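Local coordinates for toxin protein (Yersinia entomophaga, PDB 6AQK), which probably acts as an ADP-ribosyltransferase toxin, moving ADP-ribose from NAD+ onto a target protein, as the C-terminal effector domain of an RHS protein, at residues A[124-135]-A[195-205]; A[97-105]-A[143-151]. All coordinates share one frame; numbering follows the deposited sequence.

Interaction 1: residues A[124-135]-A[195-205]. With PT (platinum (II) ion), chain C.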
loop_
_atom_site.group_PDB
_atom_site.type_symbol
_atom_site.label_atom_id
_atom_site.label_comp_id
_atom_site.label_asym_id
_atom_site.label_seq_id
_atom_site.Cartn_x
_atom_site.Cartn_y
_atom_site.Cartn_z
ATOM N N SER A 124 -3.546 -9.433 -20.208
ATOM C CA SER A 124 -4.175 -8.221 -20.725
ATOM C C SER A 124 -3.284 -7.349 -21.564
ATOM O O SER A 124 -3.742 -6.622 -22.494
ATOM C CB SER A 124 -4.639 -7.335 -19.519
ATOM O OG SER A 124 -5.759 -7.901 -18.845
ATOM N N GLU A 125 -2.049 -7.244 -21.099
ATOM C CA GLU A 125 -0.975 -6.478 -21.751
ATOM C C GLU A 125 -1.075 -6.384 -23.265
ATOM O O GLU A 125 -1.141 -7.409 -23.901
ATOM C CB GLU A 125 0.317 -7.259 -21.513
ATOM C CG GLU A 125 1.297 -6.516 -20.714
ATOM C CD GLU A 125 2.413 -7.402 -20.265
ATOM O OE1 GLU A 125 2.496 -8.593 -20.675
ATOM O OE2 GLU A 125 3.194 -6.873 -19.467
ATOM N N GLY A 126 -1.069 -5.176 -23.816
ATOM C CA GLY A 126 -1.044 -4.971 -25.260
ATOM C C GLY A 126 -2.343 -5.223 -26.007
ATOM O O GLY A 126 -2.371 -5.125 -27.220
ATOM N N LYS A 127 -3.419 -5.574 -25.323
ATOM C CA LYS A 127 -4.709 -5.679 -25.998
ATOM C C LYS A 127 -5.157 -4.304 -26.436
ATOM O O LYS A 127 -4.818 -3.324 -25.793
ATOM C CB LYS A 127 -5.759 -6.305 -25.097
ATOM C CG LYS A 127 -5.612 -7.790 -24.953
ATOM C CD LYS A 127 -6.897 -8.390 -24.410
ATOM C CE LYS A 127 -6.719 -9.878 -24.167
ATOM N NZ LYS A 127 -7.811 -10.464 -23.338
ATOM N N SER A 128 -5.921 -4.248 -27.528
ATOM C CA SER A 128 -6.366 -2.982 -28.111
ATOM C C SER A 128 -7.641 -2.498 -27.457
ATOM O O SER A 128 -7.972 -1.321 -27.603
ATOM C CB SER A 128 -6.633 -3.164 -29.618
ATOM O OG SER A 128 -5.656 -4.019 -30.138
ATOM N N ASP A 129 -8.381 -3.404 -26.782
ATOM C CA ASP A 129 -9.649 -3.020 -26.118
ATOM C C ASP A 129 -9.528 -3.211 -24.599
ATOM O O ASP A 129 -8.692 -3.974 -24.129
ATOM C CB ASP A 129 -10.846 -3.872 -26.601
ATOM C CG ASP A 129 -10.881 -4.107 -28.148
ATOM O OD1 ASP A 129 -9.967 -3.686 -28.899
ATOM O OD2 ASP A 129 -11.851 -4.769 -28.610
ATOM N N THR A 130 -10.418 -2.555 -23.870
ATOM C CA THR A 130 -10.517 -2.699 -22.386
ATOM C C THR A 130 -11.047 -4.081 -22.050
ATOM O O THR A 130 -11.693 -4.749 -22.887
ATOM C CB THR A 130 -11.448 -1.678 -21.819
ATOM O OG1 THR A 130 -12.730 -1.875 -22.440
ATOM C CG2 THR A 130 -10.941 -0.283 -22.110
ATOM N N VAL A 131 -10.722 -4.531 -20.841
ATOM C CA VAL A 131 -11.111 -5.838 -20.320
ATOM C C VAL A 131 -11.295 -5.561 -18.848
ATOM O O VAL A 131 -10.470 -4.807 -18.241
ATOM C CB VAL A 131 -9.975 -6.905 -20.447
ATOM C CG1 VAL A 131 -10.379 -8.213 -19.772
ATOM C CG2 VAL A 131 -9.663 -7.167 -21.884
ATOM N N GLN A 132 -12.397 -6.061 -18.313
ATOM C CA GLN A 132 -12.595 -6.157 -16.855
ATOM C C GLN A 132 -12.630 -7.629 -16.442
ATOM O O GLN A 132 -13.024 -8.497 -17.214
ATOM C CB GLN A 132 -13.921 -5.593 -16.415
ATOM C CG GLN A 132 -14.219 -4.153 -16.738
ATOM C CD GLN A 132 -15.577 -3.727 -16.162
ATOM O OE1 GLN A 132 -16.152 -4.418 -15.293
ATOM N NE2 GLN A 132 -16.104 -2.604 -16.653
ATOM N N LYS A 133 -12.266 -7.885 -15.196
ATOM C CA LYS A 133 -12.383 -9.175 -14.608
ATOM C C LYS A 133 -12.942 -8.937 -13.217
ATOM O O LYS A 133 -12.343 -8.248 -12.404
ATOM C CB LYS A 133 -11.046 -9.876 -14.573
ATOM C CG LYS A 133 -11.085 -11.218 -13.874
ATOM C CD LYS A 133 -9.714 -11.846 -13.714
ATOM C CE LYS A 133 -9.877 -13.245 -13.134
ATOM N NZ LYS A 133 -8.571 -13.956 -13.124
ATOM N N SER A 134 -14.134 -9.465 -12.978
ATOM C CA SER A 134 -14.745 -9.389 -11.714
ATOM C C SER A 134 -14.071 -10.286 -10.710
ATOM O O SER A 134 -13.666 -11.386 -11.054
ATOM C CB SER A 134 -16.200 -9.805 -11.855
ATOM O OG SER A 134 -16.844 -9.588 -10.633
ATOM N N MET A 135 -13.981 -9.839 -9.454
ATOM C CA MET A 135 -13.307 -10.640 -8.389
ATOM C C MET A 135 -14.089 -10.619 -7.103
ATOM O O MET A 135 -14.942 -9.758 -6.870
ATOM C CB MET A 135 -11.904 -10.047 -8.102
ATOM C CG MET A 135 -11.034 -9.857 -9.346
ATOM S SD MET A 135 -9.980 -11.240 -9.770
ATOM C CE MET A 135 -8.698 -10.740 -8.540
ATOM N N ILE A 195 -11.066 -7.231 -3.037
ATOM C CA ILE A 195 -10.830 -6.874 -4.429
ATOM C C ILE A 195 -12.126 -7.235 -5.151
ATOM O O ILE A 195 -12.558 -8.414 -5.118
ATOM C CB ILE A 195 -9.683 -7.638 -5.070
ATOM C CG1 ILE A 195 -8.397 -7.564 -4.203
ATOM C CG2 ILE A 195 -9.425 -7.116 -6.509
ATOM C CD1 ILE A 195 -7.966 -6.168 -3.849
ATOM N N THR A 196 -12.719 -6.249 -5.820
ATOM C CA THR A 196 -13.917 -6.527 -6.573
ATOM C C THR A 196 -13.775 -6.536 -8.070
ATOM O O THR A 196 -14.619 -7.143 -8.757
ATOM C CB THR A 196 -15.060 -5.589 -6.189
ATOM O OG1 THR A 196 -14.712 -4.258 -6.558
ATOM C CG2 THR A 196 -15.227 -5.614 -4.668
ATOM N N SER A 197 -12.752 -5.899 -8.622
ATOM C CA SER A 197 -12.647 -5.793 -10.093
ATOM C C SER A 197 -11.232 -5.443 -10.500
ATOM O O SER A 197 -10.581 -4.591 -9.815
ATOM C CB SER A 197 -13.542 -4.651 -10.583
ATOM O OG SER A 197 -13.528 -4.757 -11.974
ATOM N N LEU A 198 -10.750 -6.029 -11.597
ATOM C CA LEU A 198 -9.510 -5.579 -12.246
ATOM C C LEU A 198 -9.903 -5.108 -13.601
ATOM O O LEU A 198 -10.736 -5.781 -14.256
ATOM C CB LEU A 198 -8.514 -6.674 -12.408
ATOM C CG LEU A 198 -8.256 -7.436 -11.132
ATOM C CD1 LEU A 198 -7.357 -8.596 -11.505
ATOM C CD2 LEU A 198 -7.689 -6.494 -10.055
ATOM N N GLN A 199 -9.399 -3.942 -13.982
ATOM C CA GLN A 199 -9.613 -3.389 -15.357
ATOM C C GLN A 199 -8.321 -3.098 -16.079
ATOM O O GLN A 199 -7.357 -2.551 -15.500
ATOM C CB GLN A 199 -10.346 -2.077 -15.363
ATOM C CG GLN A 199 -11.654 -2.064 -14.631
ATOM C CD GLN A 199 -12.335 -0.669 -14.665
ATOM O OE1 GLN A 199 -13.063 -0.384 -13.769
ATOM N NE2 GLN A 199 -12.076 0.195 -15.741
ATOM N N TYR A 200 -8.328 -3.366 -17.380
ATOM C CA TYR A 200 -7.217 -3.036 -18.240
ATOM C C TYR A 200 -7.633 -1.910 -19.182
ATOM O O TYR A 200 -8.738 -1.896 -19.746
ATOM C CB TYR A 200 -6.771 -4.260 -19.071
ATOM C CG TYR A 200 -5.906 -3.889 -20.241
ATOM C CD1 TYR A 200 -4.594 -3.414 -20.054
ATOM C CD2 TYR A 200 -6.398 -3.959 -21.545
ATOM C CE1 TYR A 200 -3.778 -3.073 -21.145
ATOM C CE2 TYR A 200 -5.602 -3.615 -22.629
ATOM C CZ TYR A 200 -4.309 -3.183 -22.444
ATOM O OH TYR A 200 -3.562 -2.835 -23.518
ATOM N N LEU A 201 -6.708 -1.008 -19.377
ATOM C CA LEU A 201 -6.939 0.205 -20.154
ATOM C C LEU A 201 -5.847 0.309 -21.192
ATOM O O LEU A 201 -4.664 0.645 -20.893
ATOM C CB LEU A 201 -6.970 1.443 -19.239
ATOM C CG LEU A 201 -8.151 1.653 -18.259
ATOM C CD1 LEU A 201 -7.838 2.818 -17.327
ATOM C CD2 LEU A 201 -9.509 1.847 -18.927
ATOM N N PRO A 202 -6.194 0.074 -22.458
ATOM C CA PRO A 202 -5.187 0.399 -23.503
ATOM C C PRO A 202 -4.613 1.837 -23.469
ATOM O O PRO A 202 -5.161 2.739 -22.866
ATOM C CB PRO A 202 -5.960 0.170 -24.836
ATOM C CG PRO A 202 -7.146 -0.666 -24.471
ATOM C CD PRO A 202 -7.478 -0.359 -23.018
ATOM N N GLU A 203 -3.489 2.028 -24.111
ATOM C CA GLU A 203 -2.927 3.362 -24.374
ATOM C C GLU A 203 -3.951 4.352 -24.873
ATOM O O GLU A 203 -4.807 4.010 -25.669
ATOM C CB GLU A 203 -1.824 3.274 -25.437
ATOM C CG GLU A 203 -0.527 2.636 -24.981
ATOM C CD GLU A 203 0.223 3.462 -23.960
ATOM O OE1 GLU A 203 -0.043 4.683 -23.826
ATOM O OE2 GLU A 203 1.082 2.876 -23.276
ATOM N N GLY A 204 -3.916 5.560 -24.357
ATOM C CA GLY A 204 -4.950 6.542 -24.708
ATOM C C GLY A 204 -6.289 6.436 -24.014
ATOM O O GLY A 204 -7.041 7.399 -24.049
ATOM N N ARG A 205 -6.596 5.317 -23.355
ATOM C CA ARG A 205 -7.889 5.119 -22.686
ATOM C C ARG A 205 -7.762 5.553 -21.219
ATOM O O ARG A 205 -6.649 5.492 -20.662
ATOM C CB ARG A 205 -8.312 3.663 -22.747
ATOM C CG ARG A 205 -8.517 3.125 -24.166
ATOM C CD ARG A 205 -9.614 3.871 -24.941
ATOM N NE ARG A 205 -10.895 3.818 -24.266
ATOM C CZ ARG A 205 -11.750 2.808 -24.272
ATOM N NH1 ARG A 205 -11.505 1.703 -24.957
ATOM N NH2 ARG A 205 -12.889 2.918 -23.572
HETATM PT PT PT C . -9.827 -13.012 -8.707
#
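Tyr200 reaches from strand 195-200 into the type II turn of 124-127, its hydroxyl donating to Lys127 O at 2.6 Å, in the carbonyl plane and on a lone pair. Tyr200 CG stands anti to the backbone N (chi1 164°), which carries the ring against the turn: Ser124 O lies over one face, offset toward the rim, while Lys127 O and Asp129 O meet the edge in plane. Asp129 O is buried there without a polar partner. Pro202 sets CG 3.3 Å from Ser128 O, and Thr130 CG2 rests over a face of the Arg205 guanidinium, whose NH2 is taken by Asp209.

Beyond the turn the strands run antiparallel; Tyr200 N bonds to Val131 O at 2.7 Å, whereas the return bond from Val131 N to Tyr200 O is weak. At the far end Met135 N bonds to Thr196 O at 2.9 Å. The bent Met135 side chain brings CE to 3.9 Å from Leu198 CD1, and its SD binds a platinum(II) ion at 2.1 Å.

Thr196 and Ser197 both face Lys223 in a classic beta bulge. Helix 115-124 packs on Leu198 through Trp116 and Phe120; strand 220-226 flanks 192-200 across from the outermost strand 131-140.

Interaction 2: residues A[97-105]-A[143-151]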
loop_
_atom_site.group_PDB
_atom_site.type_symbol
_atom_site.label_atom_id
_atom_site.label_comp_id
_atom_site.label_asym_id
_atom_site.label_seq_id
_atom_site.Cartn_x
_atom_site.Cartn_y
_atom_site.Cartn_z
ATOM N N ALA A 97 -10.541 9.062 8.604
ATOM C CA ALA A 97 -10.863 9.866 7.422
ATOM C C ALA A 97 -12.345 9.707 7.190
ATOM O O ALA A 97 -12.849 8.642 7.421
ATOM C CB ALA A 97 -10.078 9.380 6.212
ATOM N N ASP A 98 -13.007 10.752 6.687
ATOM C CA ASP A 98 -14.466 10.701 6.470
ATOM C C ASP A 98 -14.854 10.845 4.984
ATOM O O ASP A 98 -15.943 11.291 4.669
ATOM C CB ASP A 98 -15.168 11.811 7.291
ATOM C CG ASP A 98 -14.629 13.218 6.980
ATOM O OD1 ASP A 98 -13.764 13.388 6.077
ATOM O OD2 ASP A 98 -15.054 14.170 7.669
ATOM N N VAL A 99 -13.941 10.522 4.081
ATOM C CA VAL A 99 -14.264 10.484 2.652
ATOM C C VAL A 99 -14.831 9.109 2.335
ATOM O O VAL A 99 -14.599 8.171 3.065
ATOM C CB VAL A 99 -13.023 10.858 1.779
ATOM C CG1 VAL A 99 -12.710 12.328 1.952
ATOM C CG2 VAL A 99 -11.806 9.995 2.147
ATOM N N ASN A 100 -15.555 9.009 1.231
ATOM C CA ASN A 100 -16.169 7.779 0.715
ATOM C C ASN A 100 -15.231 6.909 -0.109
ATOM O O ASN A 100 -15.507 5.743 -0.305
ATOM C CB ASN A 100 -17.353 8.082 -0.239
ATOM C CG ASN A 100 -18.539 8.668 0.478
ATOM O OD1 ASN A 100 -18.783 8.366 1.672
ATOM N ND2 ASN A 100 -19.285 9.533 -0.237
ATOM N N GLU A 101 -14.148 7.493 -0.568
ATOM C CA GLU A 101 -13.282 6.842 -1.571
ATOM C C GLU A 101 -11.899 7.509 -1.545
ATOM O O GLU A 101 -11.760 8.716 -1.297
ATOM C CB GLU A 101 -13.885 6.866 -2.989
ATOM C CG GLU A 101 -14.182 8.250 -3.492
ATOM C CD GLU A 101 -14.827 8.343 -4.880
ATOM O OE1 GLU A 101 -14.901 9.523 -5.329
ATOM O OE2 GLU A 101 -15.235 7.325 -5.498
ATOM N N THR A 102 -10.901 6.686 -1.809
ATOM C CA THR A 102 -9.517 7.149 -1.951
ATOM C C THR A 102 -8.867 6.375 -3.118
ATOM O O THR A 102 -9.496 5.501 -3.743
ATOM C CB THR A 102 -8.696 6.961 -0.715
ATOM O OG1 THR A 102 -8.542 5.554 -0.440
ATOM C CG2 THR A 102 -9.273 7.681 0.390
ATOM N N PHE A 103 -7.664 6.817 -3.498
ATOM C CA PHE A 103 -7.002 6.399 -4.656
ATOM C C PHE A 103 -5.563 6.222 -4.357
ATOM O O PHE A 103 -4.991 6.946 -3.535
ATOM C CB PHE A 103 -7.140 7.420 -5.844
ATOM C CG PHE A 103 -8.558 7.765 -6.126
ATOM C CD1 PHE A 103 -9.154 8.821 -5.460
ATOM C CD2 PHE A 103 -9.272 7.056 -7.059
ATOM C CE1 PHE A 103 -10.508 9.078 -5.630
ATOM C CE2 PHE A 103 -10.628 7.345 -7.280
ATOM C CZ PHE A 103 -11.236 8.364 -6.551
ATOM N N ARG A 104 -4.999 5.229 -5.009
ATOM C CA ARG A 104 -3.552 4.981 -4.912
ATOM C C ARG A 104 -2.913 4.667 -6.233
ATOM O O ARG A 104 -3.409 3.875 -6.998
ATOM C CB ARG A 104 -3.303 3.792 -3.950
ATOM C CG ARG A 104 -1.826 3.478 -3.789
ATOM C CD ARG A 104 -1.640 2.391 -2.721
ATOM N NE ARG A 104 -0.263 1.919 -2.770
ATOM C CZ ARG A 104 0.751 2.404 -2.060
ATOM N NH1 ARG A 104 0.595 3.348 -1.144
ATOM N NH2 ARG A 104 1.927 1.907 -2.252
ATOM N N GLY A 105 -1.676 5.192 -6.441
ATOM C CA GLY A 105 -0.891 4.914 -7.599
ATOM C C GLY A 105 0.231 3.981 -7.224
ATOM O O GLY A 105 0.825 4.130 -6.173
ATOM N N LEU A 143 1.296 -4.091 3.590
ATOM C CA LEU A 143 1.996 -2.836 3.980
ATOM C C LEU A 143 1.059 -1.916 4.730
ATOM O O LEU A 143 -0.211 -2.067 4.725
ATOM C CB LEU A 143 2.566 -2.103 2.749
ATOM C CG LEU A 143 1.512 -1.528 1.788
ATOM C CD1 LEU A 143 2.053 -0.458 0.881
ATOM C CD2 LEU A 143 0.867 -2.663 0.960
ATOM N N ILE A 144 1.663 -0.892 5.333
ATOM C CA ILE A 144 0.945 0.291 5.752
ATOM C C ILE A 144 0.723 1.130 4.469
ATOM O O ILE A 144 1.659 1.656 3.861
ATOM C CB ILE A 144 1.772 1.115 6.813
ATOM C CG1 ILE A 144 1.889 0.281 8.093
ATOM C CG2 ILE A 144 1.182 2.526 7.020
ATOM C CD1 ILE A 144 2.865 0.800 9.150
ATOM N N MET A 145 -0.499 1.268 4.060
ATOM C CA MET A 145 -0.763 1.772 2.746
ATOM C C MET A 145 -1.308 3.202 2.774
ATOM O O MET A 145 -2.376 3.447 3.333
ATOM C CB MET A 145 -1.850 0.835 2.079
ATOM C CG MET A 145 -2.118 1.232 0.656
ATOM S SD MET A 145 -3.434 0.250 -0.077
ATOM C CE MET A 145 -2.421 -1.025 -0.709
ATOM N N SER A 146 -0.647 4.105 2.029
ATOM C CA SER A 146 -1.096 5.463 1.850
ATOM C C SER A 146 -1.963 5.548 0.645
ATOM O O SER A 146 -1.788 4.777 -0.296
ATOM C CB SER A 146 0.076 6.408 1.670
ATOM O OG SER A 146 0.841 6.048 0.508
ATOM N N THR A 147 -2.926 6.443 0.712
ATOM C CA THR A 147 -3.864 6.632 -0.346
ATOM C C THR A 147 -4.148 8.141 -0.417
ATOM O O THR A 147 -3.814 8.856 0.509
ATOM C CB THR A 147 -5.183 5.805 -0.131
ATOM O OG1 THR A 147 -6.022 6.398 0.883
ATOM C CG2 THR A 147 -4.880 4.297 0.202
ATOM N N ALA A 148 -4.706 8.606 -1.527
ATOM C CA ALA A 148 -4.990 10.017 -1.726
ATOM C C ALA A 148 -6.497 10.240 -1.886
ATOM O O ALA A 148 -7.157 9.419 -2.452
ATOM C CB ALA A 148 -4.318 10.543 -2.961
ATOM N N LYS A 149 -6.987 11.387 -1.406
ATOM C CA LYS A 149 -8.358 11.808 -1.645
ATOM C C LYS A 149 -8.608 12.124 -3.101
ATOM O O LYS A 149 -9.713 11.899 -3.577
ATOM C CB LYS A 149 -8.711 13.043 -0.845
ATOM C CG LYS A 149 -8.859 12.723 0.613
ATOM C CD LYS A 149 -8.955 13.970 1.426
ATOM C CE LYS A 149 -8.895 13.641 2.912
ATOM N NZ LYS A 149 -9.220 14.863 3.699
ATOM N N ASP A 150 -7.619 12.701 -3.741
ATOM C CA ASP A 150 -7.811 13.195 -5.117
ATOM C C ASP A 150 -6.951 12.394 -6.059
ATOM O O ASP A 150 -5.744 12.331 -5.874
ATOM C CB ASP A 150 -7.435 14.671 -5.125
ATOM C CG ASP A 150 -7.791 15.352 -6.423
ATOM O OD1 ASP A 150 -7.932 14.696 -7.471
ATOM O OD2 ASP A 150 -7.994 16.554 -6.379
ATOM N N PRO A 151 -7.553 11.747 -7.080
ATOM C CA PRO A 151 -6.691 10.972 -8.001
ATOM C C PRO A 151 -5.728 11.809 -8.873
ATOM O O PRO A 151 -4.780 11.268 -9.473
ATOM C CB PRO A 151 -7.681 10.250 -8.892
ATOM C CG PRO A 151 -8.907 11.088 -8.861
ATOM C CD PRO A 151 -8.965 11.720 -7.505
HETATM O O HOH W 1 -10.867 12.679 5.825
HETATM O O HOH W 2 -11.803 11.248 -1.995
HETATM O O HOH W 3 2.143 3.524 1.709
#
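A single antiparallel bridge, Phe103 with Ala148, joins strand 101-105, at one margin of the five-stranded sheet, to the short strand 145-148 of a separate two-stranded sheet. The short strand axes pass 4.4 Å apart at an angle of 113°, so the strands diverge after one pair. Ala148 N gives a bond of 2.6 Å to Phe103 O, and Phe103 N returns one of 2.8 Å to Ala148 O.

Pro151 lies over a face of the Phe103 ring, its CD 3.9 Å from the centroid in a CH-pi contact, while Lys149 O sits at the ring edge. Arg104 is extended as far as NE, and the last torsion then swings the guanidinium round (chi4 91°); its NH1 donates to Ser146 O at 2.9 Å, with the oxygen exactly in the guanidinium plane. Met145 CG packs against Arg104 CD at 3.6 Å, and Arg104 NE forms a salt bridge with Asp106. Thr102 OG1 donates a weak bond to Thr147 OG1, which also bonds to Val185 O.

Strand 161-167 pairs with 101-106, His164 stacking on Phe103, whereas 184-187 pairs with 145-148; helix 154-157 touches Ala148 and helix 211-214 touches Pro151.

In the fold
Interactions 1 and 2 involve the two outermost strands of the mixed five-stranded sheet, 131-140 and 101-106, with 161-167, 220-226 and 192-200 lying between them. Their centres are 21 Å apart and their nearest atoms about 8 Å, so they do not touch. The chain nevertheless ties them together: strand 131-140 of interaction 1 is followed directly by strand 145-148 of interaction 2, passing from the far edge of the large sheet to the small sheet beside its other edge. Platinum(II) ions lie near both: Met135 binds one, and the Asp150 side chain comes within about 3 Å of another. Met51 and His74 are also platinum ligands; these ions do not by themselves locate the active site.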